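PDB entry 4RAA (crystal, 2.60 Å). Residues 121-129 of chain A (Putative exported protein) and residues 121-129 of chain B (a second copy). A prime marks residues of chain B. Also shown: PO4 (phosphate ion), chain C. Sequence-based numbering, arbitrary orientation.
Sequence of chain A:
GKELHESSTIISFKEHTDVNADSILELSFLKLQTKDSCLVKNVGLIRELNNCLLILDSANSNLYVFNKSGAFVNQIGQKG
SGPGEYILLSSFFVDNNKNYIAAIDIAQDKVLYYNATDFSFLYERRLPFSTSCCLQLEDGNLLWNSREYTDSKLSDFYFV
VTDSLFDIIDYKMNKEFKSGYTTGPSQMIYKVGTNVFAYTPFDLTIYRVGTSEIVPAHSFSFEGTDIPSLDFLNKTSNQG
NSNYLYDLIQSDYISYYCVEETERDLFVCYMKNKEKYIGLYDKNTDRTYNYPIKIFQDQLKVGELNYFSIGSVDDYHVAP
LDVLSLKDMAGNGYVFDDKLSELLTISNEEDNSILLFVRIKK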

ATOM      1  N   PHE A 121      13.171   0.389   7.289  1.00 41.98           N
ATOM      2  CA  PHE A 121      11.981   0.617   6.462  1.00 41.39           C
ATOM      3  C   PHE A 121      11.460  -0.706   5.872  1.00 42.78           C
ATOM      4  O   PHE A 121      12.245  -1.521   5.386  1.00 44.78           O
ATOM      5  CB  PHE A 121      12.311   1.657   5.374  1.00 41.73           C
ATOM      6  CG  PHE A 121      11.186   1.939   4.427  1.00 41.33           C
ATOM      7  CD1 PHE A 121       9.956   2.389   4.902  1.00 40.73           C
ATOM      8  CD2 PHE A 121      11.365   1.800   3.046  1.00 42.34           C
ATOM      9  CE1 PHE A 121       8.902   2.640   4.020  1.00 40.75           C
ATOM     10  CE2 PHE A 121      10.324   2.066   2.162  1.00 42.05           C
ATOM     11  CZ  PHE A 121       9.091   2.486   2.647  1.00 40.89           C
ATOM     12  N   LEU A 122      10.139  -0.911   5.952  1.00 41.91           N
ATOM     13  CA  LEU A 122       9.450  -2.100   5.425  1.00 41.45           C
ATOM     14  C   LEU A 122       8.759  -1.792   4.096  1.00 40.53           C
ATOM     15  O   LEU A 122       9.089  -2.405   3.079  1.00 41.22           O
ATOM     16  CB  LEU A 122       8.438  -2.647   6.442  1.00 41.75           C
ATOM     17  CG  LEU A 122       8.913  -3.660   7.479  1.00 42.84           C
ATOM     18  CD1 LEU A 122      10.235  -3.283   8.109  1.00 43.19           C
ATOM     19  CD2 LEU A 122       7.833  -3.840   8.537  1.00 42.40           C
ATOM     20  N   TYR A 123       7.797  -0.866   4.117  1.00 38.40           N
ATOM     21  CA  TYR A 123       7.048  -0.465   2.907  1.00 38.09           C
ATOM     22  C   TYR A 123       6.223   0.788   3.128  1.00 36.58           C
ATOM     23  O   TYR A 123       6.022   1.188   4.273  1.00 36.98           O
ATOM     24  CB  TYR A 123       6.101  -1.581   2.445  1.00 39.11           C
ATOM     25  CG  TYR A 123       4.957  -1.907   3.392  1.00 38.99           C
ATOM     26  CD1 TYR A 123       5.157  -2.711   4.519  1.00 39.22           C
ATOM     27  CD2 TYR A 123       3.660  -1.433   3.142  1.00 38.97           C
ATOM     28  CE1 TYR A 123       4.105  -3.024   5.377  1.00 39.61           C
ATOM     29  CE2 TYR A 123       2.600  -1.737   3.988  1.00 38.74           C
ATOM     30  CZ  TYR A 123       2.819  -2.532   5.101  1.00 39.72           C
ATOM     31  OH  TYR A 123       1.752  -2.822   5.926  1.00 40.40           O
ATOM     32  N   GLU A 124       5.748   1.398   2.039  1.00 35.50           N
ATOM     33  CA  GLU A 124       4.903   2.606   2.117  1.00 33.81           C
ATOM     34  C   GLU A 124       3.682   2.485   1.223  1.00 33.50           C
ATOM     35  O   GLU A 124       3.763   1.926   0.129  1.00 33.87           O
ATOM     36  CB  GLU A 124       5.684   3.895   1.776  1.00 33.33           C
ATOM     37  CG  GLU A 124       6.192   4.018   0.332  1.00 34.08           C
ATOM     38  CD  GLU A 124       6.986   5.290   0.050  1.00 34.07           C
ATOM     39  OE1 GLU A 124       7.225   6.108   0.963  1.00 32.90           O
ATOM     40  OE2 GLU A 124       7.394   5.469  -1.116  1.00 35.22           O
ATOM     41  N   ARG A 125       2.569   3.037   1.700  1.00 32.92           N
ATOM     42  CA  ARG A 125       1.292   3.063   0.979  1.00 33.50           C
ATOM     43  C   ARG A 125       0.745   4.476   0.979  1.00 33.37           C
ATOM     44  O   ARG A 125       1.164   5.294   1.792  1.00 33.69           O
ATOM     45  CB  ARG A 125       0.273   2.185   1.683  1.00 33.09           C
ATOM     46  CG  ARG A 125       0.660   0.734   1.790  1.00 33.65           C
ATOM     47  CD  ARG A 125      -0.460  -0.042   2.467  1.00 33.82           C
ATOM     48  NE  ARG A 125      -1.713   0.020   1.715  1.00 33.58           N
ATOM     49  CZ  ARG A 125      -2.914  -0.302   2.180  1.00 33.57           C
ATOM     50  NH1 ARG A 125      -3.090  -0.718   3.436  1.00 33.37           N
ATOM     51  NH2 ARG A 125      -3.974  -0.181   1.383  1.00 34.41           N
ATOM     52  N   ARG A 126      -0.216   4.746   0.099  1.00 33.85           N
ATOM     53  CA  ARG A 126      -0.858   6.060   0.056  1.00 33.74           C
ATOM     54  C   ARG A 126      -1.972   6.113   1.080  1.00 33.84           C
ATOM     55  O   ARG A 126      -2.618   5.093   1.356  1.00 33.90           O
ATOM     56  CB  ARG A 126      -1.451   6.360  -1.313  1.00 34.05           C
ATOM     57  CG  ARG A 126      -0.407   6.470  -2.390  1.00 34.35           C
ATOM     58  CD  ARG A 126      -1.038   6.665  -3.747  1.00 35.38           C
ATOM     59  NE  ARG A 126      -1.883   5.542  -4.152  1.00 35.64           N
ATOM     60  CZ  ARG A 126      -2.544   5.469  -5.308  1.00 36.68           C
ATOM     61  NH1 ARG A 126      -2.465   6.450  -6.214  1.00 37.04           N
ATOM     62  NH2 ARG A 126      -3.290   4.389  -5.568  1.00 37.69           N
ATOM     63  N   LEU A 127      -2.191   7.309   1.631  1.00 33.72           N
ATOM     64  CA  LEU A 127      -3.286   7.540   2.548  1.00 33.39           C
ATOM     65  C   LEU A 127      -4.549   7.321   1.748  1.00 34.73           C
ATOM     66  O   LEU A 127      -4.622   7.768   0.607  1.00 35.02           O
ATOM     67  CB  LEU A 127      -3.327   8.976   3.070  1.00 33.28           C
ATOM     68  CG  LEU A 127      -2.243   9.536   3.986  1.00 32.28           C
ATOM     69  CD1 LEU A 127      -2.553  11.004   4.231  1.00 32.47           C
ATOM     70  CD2 LEU A 127      -2.138   8.782   5.309  1.00 31.86           C
ATOM     71  N   PRO A 128      -5.535   6.626   2.333  1.00 35.54           N
ATOM     72  CA  PRO A 128      -6.782   6.376   1.611  1.00 37.47           C
ATOM     73  C   PRO A 128      -7.672   7.622   1.379  1.00 38.92           C
ATOM     74  O   PRO A 128      -8.521   7.613   0.475  1.00 40.47           O
ATOM     75  CB  PRO A 128      -7.490   5.362   2.513  1.00 37.58           C
ATOM     76  CG  PRO A 128      -6.987   5.672   3.886  1.00 35.79           C
ATOM     77  CD  PRO A 128      -5.579   6.111   3.717  1.00 34.44           C
ATOM     78  N   PHE A 129      -7.469   8.661   2.192  1.00 38.46           N
ATOM     79  CA  PHE A 129      -8.256   9.904   2.161  1.00 39.38           C
ATOM     80  C   PHE A 129      -7.553  10.980   3.002  1.00 38.43           C
ATOM     81  O   PHE A 129      -6.502  10.704   3.581  1.00 37.58           O
ATOM     82  CB  PHE A 129      -9.687   9.622   2.683  1.00 39.74           C
ATOM     83  CG  PHE A 129      -9.740   8.659   3.850  1.00 38.56           C
ATOM     84  CD1 PHE A 129      -9.311   9.043   5.124  1.00 37.61           C
ATOM     85  CD2 PHE A 129     -10.234   7.361   3.676  1.00 40.92           C
ATOM     86  CE1 PHE A 129      -9.354   8.158   6.197  1.00 36.95           C
ATOM     87  CE2 PHE A 129     -10.294   6.468   4.752  1.00 40.95           C
ATOM     88  CZ  PHE A 129      -9.839   6.869   6.013  1.00 39.18           C
TER
HETATM   89  P   PO4 C 400      -2.741   1.996  -1.478  0.50 37.86           P
HETATM   90  O1  PO4 C 400      -3.369   1.431  -2.731  0.50 36.71           O
HETATM   91  O2  PO4 C 400      -3.808   2.598  -0.584  0.50 32.85           O
HETATM   92  O3  PO4 C 400      -2.026   0.908  -0.713  0.50 33.15           O
HETATM   93  O4  PO4 C 400      -1.731   3.039  -1.894  0.50 32.53           O
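Chain B (121-129) FLYERRLPF

Chain B repeats the conformation of chain A and is related to it by an exact two-fold axis. In both copies residues 121-126 form a strand, and 127-129 continue as loop. The strands run nearly parallel, 11° apart in direction, with axes 7.5 Å apart at closest approach. No hydrogen bond joins the two stretches directly; side chains and a bound phosphate make the contact.

The register is like against like. The CA-to-CB bonds of Tyr123 and Tyr123′ point toward the opposing stretch, and the rings, with chi1 in p, form an offset stack: centroids 4.2 Å apart, planes at 7°, CD2 of Tyr123 lying 3.2 Å from CD2 of Tyr123′. The offset places CB of each tyrosine over the other's ring face, 3.3 Å from its centroid.

Arg125 and Arg125′ cover the most surface. Their CA-to-CB bonds point sideways, yet CG of Arg125 packs 3.7 Å from CG of Arg125′. Like charges also come close, NH2 of Arg125 being 3.9 Å from NE of Arg126′; the phosphate anion offsets this. Its O3 accepts from Arg125 NE at 2.6 Å and its O4 from Arg125′ NH2 at 2.7 Å, bridging the copies. Beyond it, Arg126 NH2 reaches Pro128′ CB at 3.6 Å, and the symmetric pair repeats this. At Arg125 the lesson is that stems can pack while the charged ends share an anion, beside a self-stacked tyrosine.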

ATOM      1  N   PHE B 121       5.639 -13.633   3.013  1.00 41.98           N
ATOM      2  CA  PHE B 121       4.820 -12.447   2.740  1.00 41.39           C
ATOM      3  C   PHE B 121       5.440 -11.193   3.383  1.00 42.78           C
ATOM      4  O   PHE B 121       5.871 -11.235   4.536  1.00 44.78           O
ATOM      5  CB  PHE B 121       3.379 -12.705   3.219  1.00 41.73           C
ATOM      6  CG  PHE B 121       2.452 -11.542   3.042  1.00 41.33           C
ATOM      7  CD1 PHE B 121       2.249 -10.983   1.782  1.00 40.73           C
ATOM      8  CD2 PHE B 121       1.739 -11.027   4.131  1.00 42.34           C
ATOM      9  CE1 PHE B 121       1.394  -9.890   1.619  1.00 40.75           C
ATOM     10  CE2 PHE B 121       0.873  -9.950   3.971  1.00 42.05           C
ATOM     11  CZ  PHE B 121       0.699  -9.380   2.715  1.00 40.89           C
ATOM     12  N   LEU B 122       5.499 -10.100   2.612  1.00 41.91           N
ATOM     13  CA  LEU B 122       6.031  -8.801   3.054  1.00 41.45           C
ATOM     14  C   LEU B 122       4.900  -7.825   3.385  1.00 40.53           C
ATOM     15  O   LEU B 122       4.798  -7.373   4.527  1.00 41.22           O
ATOM     16  CB  LEU B 122       6.965  -8.198   1.994  1.00 41.75           C
ATOM     17  CG  LEU B 122       8.446  -8.563   2.028  1.00 42.84           C
ATOM     18  CD1 LEU B 122       8.685 -10.039   2.253  1.00 43.19           C
ATOM     19  CD2 LEU B 122       9.110  -8.090   0.742  1.00 42.40           C
ATOM     20  N   TYR B 123       4.078  -7.495   2.386  1.00 38.40           N
ATOM     21  CA  TYR B 123       2.940  -6.567   2.563  1.00 38.09           C
ATOM     22  C   TYR B 123       1.998  -6.577   1.374  1.00 36.58           C
ATOM     23  O   TYR B 123       2.360  -7.090   0.318  1.00 36.98           O
ATOM     24  CB  TYR B 123       3.425  -5.127   2.772  1.00 39.11           C
ATOM     25  CG  TYR B 123       4.129  -4.490   1.584  1.00 38.99           C
ATOM     26  CD1 TYR B 123       5.469  -4.771   1.300  1.00 39.22           C
ATOM     27  CD2 TYR B 123       3.457  -3.577   0.756  1.00 38.97           C
ATOM     28  CE1 TYR B 123       6.119  -4.174   0.222  1.00 39.61           C
ATOM     29  CE2 TYR B 123       4.091  -2.974  -0.323  1.00 38.74           C
ATOM     30  CZ  TYR B 123       5.418  -3.268  -0.590  1.00 39.72           C
ATOM     31  OH  TYR B 123       6.027  -2.655  -1.666  1.00 40.40           O
ATOM     32  N   GLU B 124       0.801  -6.009   1.548  1.00 35.50           N
ATOM     33  CA  GLU B 124      -0.195  -5.922   0.462  1.00 33.81           C
ATOM     34  C   GLU B 124      -0.784  -4.526   0.365  1.00 33.50           C
ATOM     35  O   GLU B 124      -1.004  -3.869   1.383  1.00 33.87           O
ATOM     36  CB  GLU B 124      -1.324  -6.964   0.612  1.00 33.33           C
ATOM     37  CG  GLU B 124      -2.244  -6.798   1.830  1.00 34.08           C
ATOM     38  CD  GLU B 124      -3.324  -7.869   1.956  1.00 34.07           C
ATOM     39  OE1 GLU B 124      -3.381  -8.815   1.143  1.00 32.90           O
ATOM     40  OE2 GLU B 124      -4.128  -7.768   2.905  1.00 35.22           O
ATOM     41  N   ARG B 125      -1.053  -4.105  -0.869  1.00 32.92           N
ATOM     42  CA  ARG B 125      -1.658  -2.806  -1.180  1.00 33.50           C
ATOM     43  C   ARG B 125      -2.828  -3.009  -2.120  1.00 33.37           C
ATOM     44  O   ARG B 125      -2.927  -4.053  -2.757  1.00 33.69           O
ATOM     45  CB  ARG B 125      -0.656  -1.916  -1.893  1.00 33.09           C
ATOM     46  CG  ARG B 125       0.591  -1.615  -1.105  1.00 33.65           C
ATOM     47  CD  ARG B 125       1.486  -0.680  -1.906  1.00 33.82           C
ATOM     48  NE  ARG B 125       0.835   0.597  -2.195  1.00 33.58           N
ATOM     49  CZ  ARG B 125       1.235   1.484  -3.100  1.00 33.57           C
ATOM     50  NH1 ARG B 125       2.308   1.268  -3.865  1.00 33.37           N
ATOM     51  NH2 ARG B 125       0.534   2.604  -3.267  1.00 34.41           N
ATOM     52  N   ARG B 126      -3.686  -1.999  -2.236  1.00 33.85           N
ATOM     53  CA  ARG B 126      -4.816  -2.065  -3.163  1.00 33.74           C
ATOM     54  C   ARG B 126      -4.359  -1.655  -4.547  1.00 33.84           C
ATOM     55  O   ARG B 126      -3.465  -0.810  -4.688  1.00 33.90           O
ATOM     56  CB  ARG B 126      -5.953  -1.146  -2.742  1.00 34.05           C
ATOM     57  CG  ARG B 126      -6.578  -1.552  -1.435  1.00 34.35           C
ATOM     58  CD  ARG B 126      -7.631  -0.562  -1.000  1.00 35.38           C
ATOM     59  NE  ARG B 126      -7.093   0.778  -0.764  1.00 35.64           N
ATOM     60  CZ  ARG B 126      -7.816   1.825  -0.366  1.00 36.68           C
ATOM     61  NH1 ARG B 126      -9.129   1.714  -0.136  1.00 37.04           N
ATOM     62  NH2 ARG B 126      -7.212   3.006  -0.184  1.00 37.69           N
ATOM     63  N   LEU B 127      -4.986  -2.256  -5.562  1.00 33.72           N
ATOM     64  CA  LEU B 127      -4.733  -1.894  -6.940  1.00 33.39           C
ATOM     65  C   LEU B 127      -5.192  -0.462  -7.084  1.00 34.73           C
ATOM     66  O   LEU B 127      -6.247  -0.115  -6.560  1.00 35.02           O
ATOM     67  CB  LEU B 127      -5.545  -2.729  -7.929  1.00 33.28           C
ATOM     68  CG  LEU B 127      -5.303  -4.223  -8.118  1.00 32.28           C
ATOM     69  CD1 LEU B 127      -6.339  -4.743  -9.101  1.00 32.47           C
ATOM     70  CD2 LEU B 127      -3.892  -4.536  -8.611  1.00 31.86           C
ATOM     71  N   PRO B 128      -4.402   0.371  -7.776  1.00 35.54           N
ATOM     72  CA  PRO B 128      -4.789   1.771  -7.948  1.00 37.47           C
ATOM     73  C   PRO B 128      -6.009   2.011  -8.872  1.00 38.92           C
ATOM     74  O   PRO B 128      -6.650   3.069  -8.784  1.00 40.47           O
ATOM     75  CB  PRO B 128      -3.524   2.393  -8.545  1.00 37.58           C
ATOM     76  CG  PRO B 128      -2.873   1.270  -9.285  1.00 35.79           C
ATOM     77  CD  PRO B 128      -3.159   0.042  -8.503  1.00 34.44           C
ATOM     78  N   PHE B 129      -6.305   1.037  -9.736  1.00 38.46           N
ATOM     79  CA  PHE B 129      -7.388   1.111 -10.729  1.00 39.38           C
ATOM     80  C   PHE B 129      -7.639  -0.283 -11.322  1.00 38.43           C
ATOM     81  O   PHE B 129      -6.949  -1.233 -10.949  1.00 37.58           O
ATOM     82  CB  PHE B 129      -7.011   2.136 -11.828  1.00 39.74           C
ATOM     83  CG  PHE B 129      -5.550   2.107 -12.224  1.00 38.56           C
ATOM     84  CD1 PHE B 129      -5.025   1.052 -12.976  1.00 37.61           C
ATOM     85  CD2 PHE B 129      -4.695   3.151 -11.852  1.00 40.92           C
ATOM     86  CE1 PHE B 129      -3.682   1.021 -13.336  1.00 36.95           C
ATOM     87  CE2 PHE B 129      -3.345   3.135 -12.221  1.00 40.95           C
ATOM     88  CZ  PHE B 129      -2.838   2.057 -12.956  1.00 39.18           C
TER